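Phosphatidylinositol transfer protein SFH5 (Saccharomyces cerevisiae, PDB 6W32) transfers phosphatidylinositol between membranes without detectable phosphatidylcholine transfer, regulates plasma-membrane PtdIns(4,5)P2 homeostasis, and binds heme b. Local coordinates at residues E57-Y61 and E289-Y293; K65-L70 and D170-S174. One frame throughout, in Å; residues are numbered along the deposited sequence.

Contact 1: residues E57-Y61 and E289-Y293; sequences EVDKY and EYGLY
A helix can be held to a neighbouring loop by aromatic side chains spaced one turn apart. Residues 289-293 form the first turn of helix 289-298, near the C-terminus, with Tyr290 and Tyr293 both in the t rotamer (chi1 -164° and -175°, chi2 -115° and 109°). Facing them is 57-61, part of the loop that leads into helix 64-77, with helical phi/psi from Glu57 to Asp59 and Tyr61 at -123/36°; the nearest CA atoms are those of Tyr61 and Tyr290, 6.3 Å apart. The contact thus ties the last helix of this Sec14-like protein to the N-terminal helical region, at the surface and away from the heme pocket. Tyr61, chi1 m and chi2 13°, points its CA-CB bond toward the helix and sets its ring beside that of Tyr293: CE2 of Tyr61 lies 3.4 Å from CD1 of Tyr293, the centroids are 5.6 Å apart and the planes meet at 76°. Its CB also packs 4.0 Å from CD2 of Tyr290, whose own hydroxyl turns elsewhere, to Asp41 and Lys47. Glu57, extended with chi1 and chi2 both t, reaches across so that its OE2 accepts a 2.6 Å hydrogen bond from OH of Tyr293, approaching near the plane of that ring.

Contact 2: residues K65-L70 and D170-S174; sequences KIADRL and DFTSS
A type I beta turn from Asp170 to Ser173, within the CRAL-TRIO domain, packs here against helix 64-77 of the N-terminal helical region, illustrating how a compact turn can present side chains to the flank of a helix. The turn lies in the loop between helix 151-166 and strand 179-184. Phe171 (phi/psi -65/-20°) and Thr172 (-75/-15°) occupy its central positions, and Ser173 N closes it on Asp170 O at 2.8 Å. The carboxylate of Asp170 braces the turn, its OD1 accepting a 2.6 Å bond from Thr172 OG1 (Thr172 chi1 p); the backbone O of Asp170, besides taking Ser173 N, also takes Ser173 OG at 3.1 Å. Residues 65-70 are regular helix, with Leu70 N bonded to Ile66 O at 3.0 Å, and the closest CA pair is Ile66 and Thr172, 5.8 Å apart. Contact between the two is mainly apolar. Ile66, chi1 m and chi2 t, brings CG1 to 3.5 Å from Thr172 CG2. One turn on, Arg69 points its CA-CB bond toward the loop, and its CB is 3.7 Å from Phe171 O; with chi1 to chi3 all m, the chain folds round so that Thr172 O lies near the plane of the guanidinium but 4.1 Å from Arg69 NE, too far for a hydrogen bond. Phe171, chi1 m, is buried, and its ring also meets that of Tyr46. Over one face of the Phe171 ring sits Leu70, m and t, in a CH-pi contact: its CD2 is 3.8 Å from the ring centroid of Phe171 and 9° off the normal.

Overall arrangement
Both contacts engage the N-terminal helical region, through segments that follow closely in sequence: 57-61 in the loop before helix 64-77, and 65-70 on that helix. Their partners differ, since contact 1 recruits the C-terminal helix and contact 2 a turn of the CRAL-TRIO domain. With centres about 16 Å apart, they lie on the same side of the chain's centre, contact 1 farther out at about 22 Å and contact 2 at about 16 Å. Their chemistry differs as well as their depth. The surface contact combines tyrosine packing with a hydrogen bond to a carboxylate, whereas the partly buried one depends on aliphatic and phenylalanine packing, without a hydrogen bond between its segments; the turn's polar groups bond within the turn and to neighbours such as Asn176.

Contact 1: residues E57-Y61 and E289-Y293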
loop_
_atom_site.group_PDB
_atom_site.type_symbol
_atom_site.label_atom_id
_atom_site.label_comp_id
_atom_site.label_asym_id
_atom_site.label_seq_id
_atom_site.Cartn_x
_atom_site.Cartn_y
_atom_site.Cartn_z
ATOM N N GLU A 57 25.702 13.960 2.806
ATOM C CA GLU A 57 24.570 14.487 2.062
ATOM C C GLU A 57 23.315 14.328 2.927
ATOM O O GLU A 57 22.302 14.986 2.720
ATOM C CB GLU A 57 24.401 13.671 0.784
ATOM C CG GLU A 57 23.629 14.349 -0.339
ATOM C CD GLU A 57 23.893 13.716 -1.696
ATOM O OE1 GLU A 57 23.972 14.459 -2.695
ATOM O OE2 GLU A 57 24.035 12.476 -1.759
ATOM N N VAL A 58 23.419 13.475 3.928
ATOM C CA VAL A 58 22.354 13.186 4.844
ATOM C C VAL A 58 22.015 14.463 5.605
ATOM O O VAL A 58 21.061 14.507 6.352
ATOM C CB VAL A 58 22.779 12.097 5.822
ATOM C CG1 VAL A 58 23.316 10.918 5.066
ATOM C CG2 VAL A 58 23.866 12.604 6.725
ATOM N N ASP A 59 22.812 15.503 5.429
ATOM C CA ASP A 59 22.447 16.811 5.926
ATOM C C ASP A 59 21.115 17.155 5.301
ATOM O O ASP A 59 20.310 17.856 5.871
ATOM C CB ASP A 59 23.461 17.857 5.481
ATOM C CG ASP A 59 24.808 17.692 6.136
ATOM O OD1 ASP A 59 24.869 17.443 7.350
ATOM O OD2 ASP A 59 25.817 17.842 5.434
ATOM N N LYS A 60 20.915 16.676 4.097
ATOM C CA LYS A 60 19.892 17.168 3.178
ATOM C C LYS A 60 18.642 16.302 3.104
ATOM O O LYS A 60 17.540 16.835 2.940
ATOM C CB LYS A 60 20.475 17.314 1.754
ATOM C CG LYS A 60 21.701 18.229 1.636
ATOM C CD LYS A 60 21.475 19.633 2.212
ATOM C CE LYS A 60 21.735 20.704 1.162
ATOM N NZ LYS A 60 20.714 20.679 0.075
ATOM N N TYR A 61 18.773 14.981 3.172
ATOM C CA TYR A 61 17.691 14.071 2.809
ATOM C C TYR A 61 17.309 13.120 3.943
ATOM O O TYR A 61 16.974 11.967 3.694
ATOM C CB TYR A 61 18.070 13.247 1.576
ATOM C CG TYR A 61 18.065 13.993 0.247
ATOM C CD1 TYR A 61 17.995 15.387 0.203
ATOM C CD2 TYR A 61 18.139 13.299 -0.969
ATOM C CE1 TYR A 61 17.999 16.083 -1.007
ATOM C CE2 TYR A 61 18.138 13.980 -2.192
ATOM C CZ TYR A 61 18.064 15.379 -2.205
ATOM O OH TYR A 61 18.060 16.090 -3.397
ATOM N N GLU A 289 11.256 12.860 -2.464
ATOM C CA GLU A 289 12.574 13.427 -2.692
ATOM C C GLU A 289 13.640 12.352 -2.652
ATOM O O GLU A 289 14.404 12.181 -3.612
ATOM C CB GLU A 289 12.860 14.505 -1.663
ATOM C CG GLU A 289 12.950 15.874 -2.277
ATOM C CD GLU A 289 12.859 16.967 -1.242
ATOM O OE1 GLU A 289 13.174 16.679 -0.060
ATOM O OE2 GLU A 289 12.461 18.103 -1.614
ATOM N N TYR A 290 13.692 11.595 -1.558
ATOM C CA TYR A 290 14.660 10.510 -1.481
ATOM C C TYR A 290 14.366 9.439 -2.512
ATOM O O TYR A 290 15.290 8.801 -3.040
ATOM C CB TYR A 290 14.646 9.895 -0.102
ATOM C CG TYR A 290 15.845 9.054 0.185
ATOM C CD1 TYR A 290 15.717 7.702 0.378
ATOM C CD2 TYR A 290 17.111 9.623 0.285
ATOM C CE1 TYR A 290 16.800 6.929 0.659
ATOM C CE2 TYR A 290 18.212 8.859 0.574
ATOM C CZ TYR A 290 18.054 7.505 0.758
ATOM O OH TYR A 290 19.135 6.695 1.045
ATOM N N GLY A 291 13.082 9.202 -2.777
ATOM C CA GLY A 291 12.721 8.224 -3.782
ATOM C C GLY A 291 13.381 8.500 -5.111
ATOM O O GLY A 291 13.832 7.583 -5.792
ATOM N N LEU A 292 13.453 9.773 -5.491
ATOM C CA LEU A 292 13.995 10.139 -6.791
ATOM C C LEU A 292 15.503 9.904 -6.832
ATOM O O LEU A 292 16.033 9.301 -7.774
ATOM C CB LEU A 292 13.656 11.604 -7.086
ATOM C CG LEU A 292 14.226 12.151 -8.389
ATOM C CD1 LEU A 292 13.784 11.251 -9.539
ATOM C CD2 LEU A 292 13.792 13.579 -8.607
ATOM N N TYR A 293 16.202 10.389 -5.808
ATOM C CA TYR A 293 17.606 10.096 -5.590
ATOM C C TYR A 293 17.913 8.610 -5.784
ATOM O O TYR A 293 18.744 8.240 -6.610
ATOM C CB TYR A 293 17.947 10.583 -4.180
ATOM C CG TYR A 293 19.391 10.485 -3.777
ATOM C CD1 TYR A 293 20.181 11.627 -3.642
ATOM C CD2 TYR A 293 19.963 9.254 -3.490
ATOM C CE1 TYR A 293 21.512 11.533 -3.259
ATOM C CE2 TYR A 293 21.276 9.150 -3.098
ATOM C CZ TYR A 293 22.050 10.283 -2.988
ATOM O OH TYR A 293 23.358 10.137 -2.596
#

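Contact 2: residues K65-L70 and D170-S174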
loop_
_atom_site.group_PDB
_atom_site.type_symbol
_atom_site.label_atom_id
_atom_site.label_comp_id
_atom_site.label_asym_id
_atom_site.label_seq_id
_atom_site.Cartn_x
_atom_site.Cartn_y
_atom_site.Cartn_z
ATOM N N LYS A 65 11.947 12.889 12.308
ATOM C CA LYS A 65 10.643 12.470 12.788
ATOM C C LYS A 65 9.969 11.523 11.807
ATOM O O LYS A 65 9.143 10.719 12.240
ATOM C CB LYS A 65 9.722 13.649 13.147
ATOM C CG LYS A 65 9.786 14.888 12.284
ATOM C CD LYS A 65 8.572 15.812 12.592
ATOM C CE LYS A 65 7.367 15.554 11.654
ATOM N NZ LYS A 65 7.382 16.330 10.355
ATOM N N ILE A 66 10.333 11.533 10.517
ATOM C CA ILE A 66 9.727 10.554 9.619
ATOM C C ILE A 66 10.364 9.194 9.813
ATOM O O ILE A 66 9.688 8.165 9.858
ATOM C CB ILE A 66 9.819 10.996 8.153
ATOM C CG1 ILE A 66 9.042 12.296 7.932
ATOM C CG2 ILE A 66 9.262 9.898 7.282
ATOM C CD1 ILE A 66 8.754 12.631 6.457
ATOM N N ALA A 67 11.686 9.166 9.897
ATOM C CA ALA A 67 12.370 7.926 10.208
ATOM C C ALA A 67 11.843 7.339 11.509
ATOM O O ALA A 67 11.624 6.133 11.616
ATOM C CB ALA A 67 13.880 8.181 10.269
ATOM N N ASP A 68 11.568 8.180 12.494
ATOM C CA ASP A 68 11.109 7.634 13.769
ATOM C C ASP A 68 9.668 7.114 13.699
ATOM O O ASP A 68 9.368 6.044 14.247
ATOM C CB ASP A 68 11.277 8.683 14.863
ATOM C CG ASP A 68 12.750 8.866 15.254
ATOM O OD1 ASP A 68 13.013 9.693 16.166
ATOM O OD2 ASP A 68 13.631 8.181 14.652
ATOM N N ARG A 69 8.762 7.828 13.022
ATOM C CA ARG A 69 7.407 7.300 12.929
ATOM C C ARG A 69 7.386 5.992 12.163
ATOM O O ARG A 69 6.591 5.098 12.467
ATOM C CB ARG A 69 6.450 8.298 12.285
ATOM C CG ARG A 69 6.568 9.711 12.770
ATOM C CD ARG A 69 6.084 9.919 14.181
ATOM N NE ARG A 69 4.628 9.992 14.262
ATOM C CZ ARG A 69 3.879 9.180 15.017
ATOM N NH1 ARG A 69 2.541 9.311 15.043
ATOM N NH2 ARG A 69 4.476 8.227 15.745
ATOM N N LEU A 70 8.244 5.850 11.158
ATOM C CA LEU A 70 8.212 4.607 10.401
ATOM C C LEU A 70 8.749 3.434 11.220
ATOM O O LEU A 70 8.213 2.320 11.134
ATOM C CB LEU A 70 8.953 4.765 9.080
ATOM C CG LEU A 70 8.260 5.682 8.067
ATOM C CD1 LEU A 70 9.163 5.871 6.906
ATOM C CD2 LEU A 70 6.967 5.087 7.591
ATOM N N ASP A 170 1.391 11.500 4.781
ATOM C CA ASP A 170 2.209 12.339 5.652
ATOM C C ASP A 170 2.470 11.511 6.901
ATOM O O ASP A 170 1.668 11.511 7.842
ATOM C CB ASP A 170 1.502 13.645 5.983
ATOM C CG ASP A 170 2.364 14.595 6.798
ATOM O OD1 ASP A 170 3.258 14.122 7.554
ATOM O OD2 ASP A 170 2.141 15.826 6.662
ATOM N N PHE A 171 3.596 10.803 6.911
ATOM C CA PHE A 171 3.826 9.843 7.971
ATOM C C PHE A 171 3.967 10.500 9.325
ATOM O O PHE A 171 3.759 9.822 10.342
ATOM C CB PHE A 171 5.047 9.023 7.642
ATOM C CG PHE A 171 4.807 8.036 6.548
ATOM C CD1 PHE A 171 3.773 7.139 6.641
ATOM C CD2 PHE A 171 5.603 8.022 5.415
ATOM C CE1 PHE A 171 3.542 6.233 5.638
ATOM C CE2 PHE A 171 5.373 7.108 4.396
ATOM C CZ PHE A 171 4.361 6.206 4.513
ATOM N N THR A 172 4.282 11.801 9.364
ATOM C CA THR A 172 4.319 12.527 10.633
ATOM C C THR A 172 2.938 12.831 11.181
ATOM O O THR A 172 2.825 13.191 12.356
ATOM C CB THR A 172 5.077 13.845 10.497
ATOM O OG1 THR A 172 4.218 14.823 9.901
ATOM C CG2 THR A 172 6.276 13.663 9.638
ATOM N N SER A 173 1.895 12.707 10.379
ATOM C CA SER A 173 0.585 13.124 10.835
ATOM C C SER A 173 -0.123 11.991 11.577
ATOM O O SER A 173 0.300 10.831 11.577
ATOM C CB SER A 173 -0.250 13.613 9.654
ATOM O OG SER A 173 -0.960 12.539 9.071
ATOM N N SER A 174 -1.213 12.351 12.242
ATOM C CA SER A 174 -2.075 11.377 12.892
ATOM C C SER A 174 -3.342 11.100 12.092
ATOM O O SER A 174 -4.009 10.085 12.347
ATOM C CB SER A 174 -2.433 11.863 14.288
ATOM O OG SER A 174 -2.565 13.278 14.263
#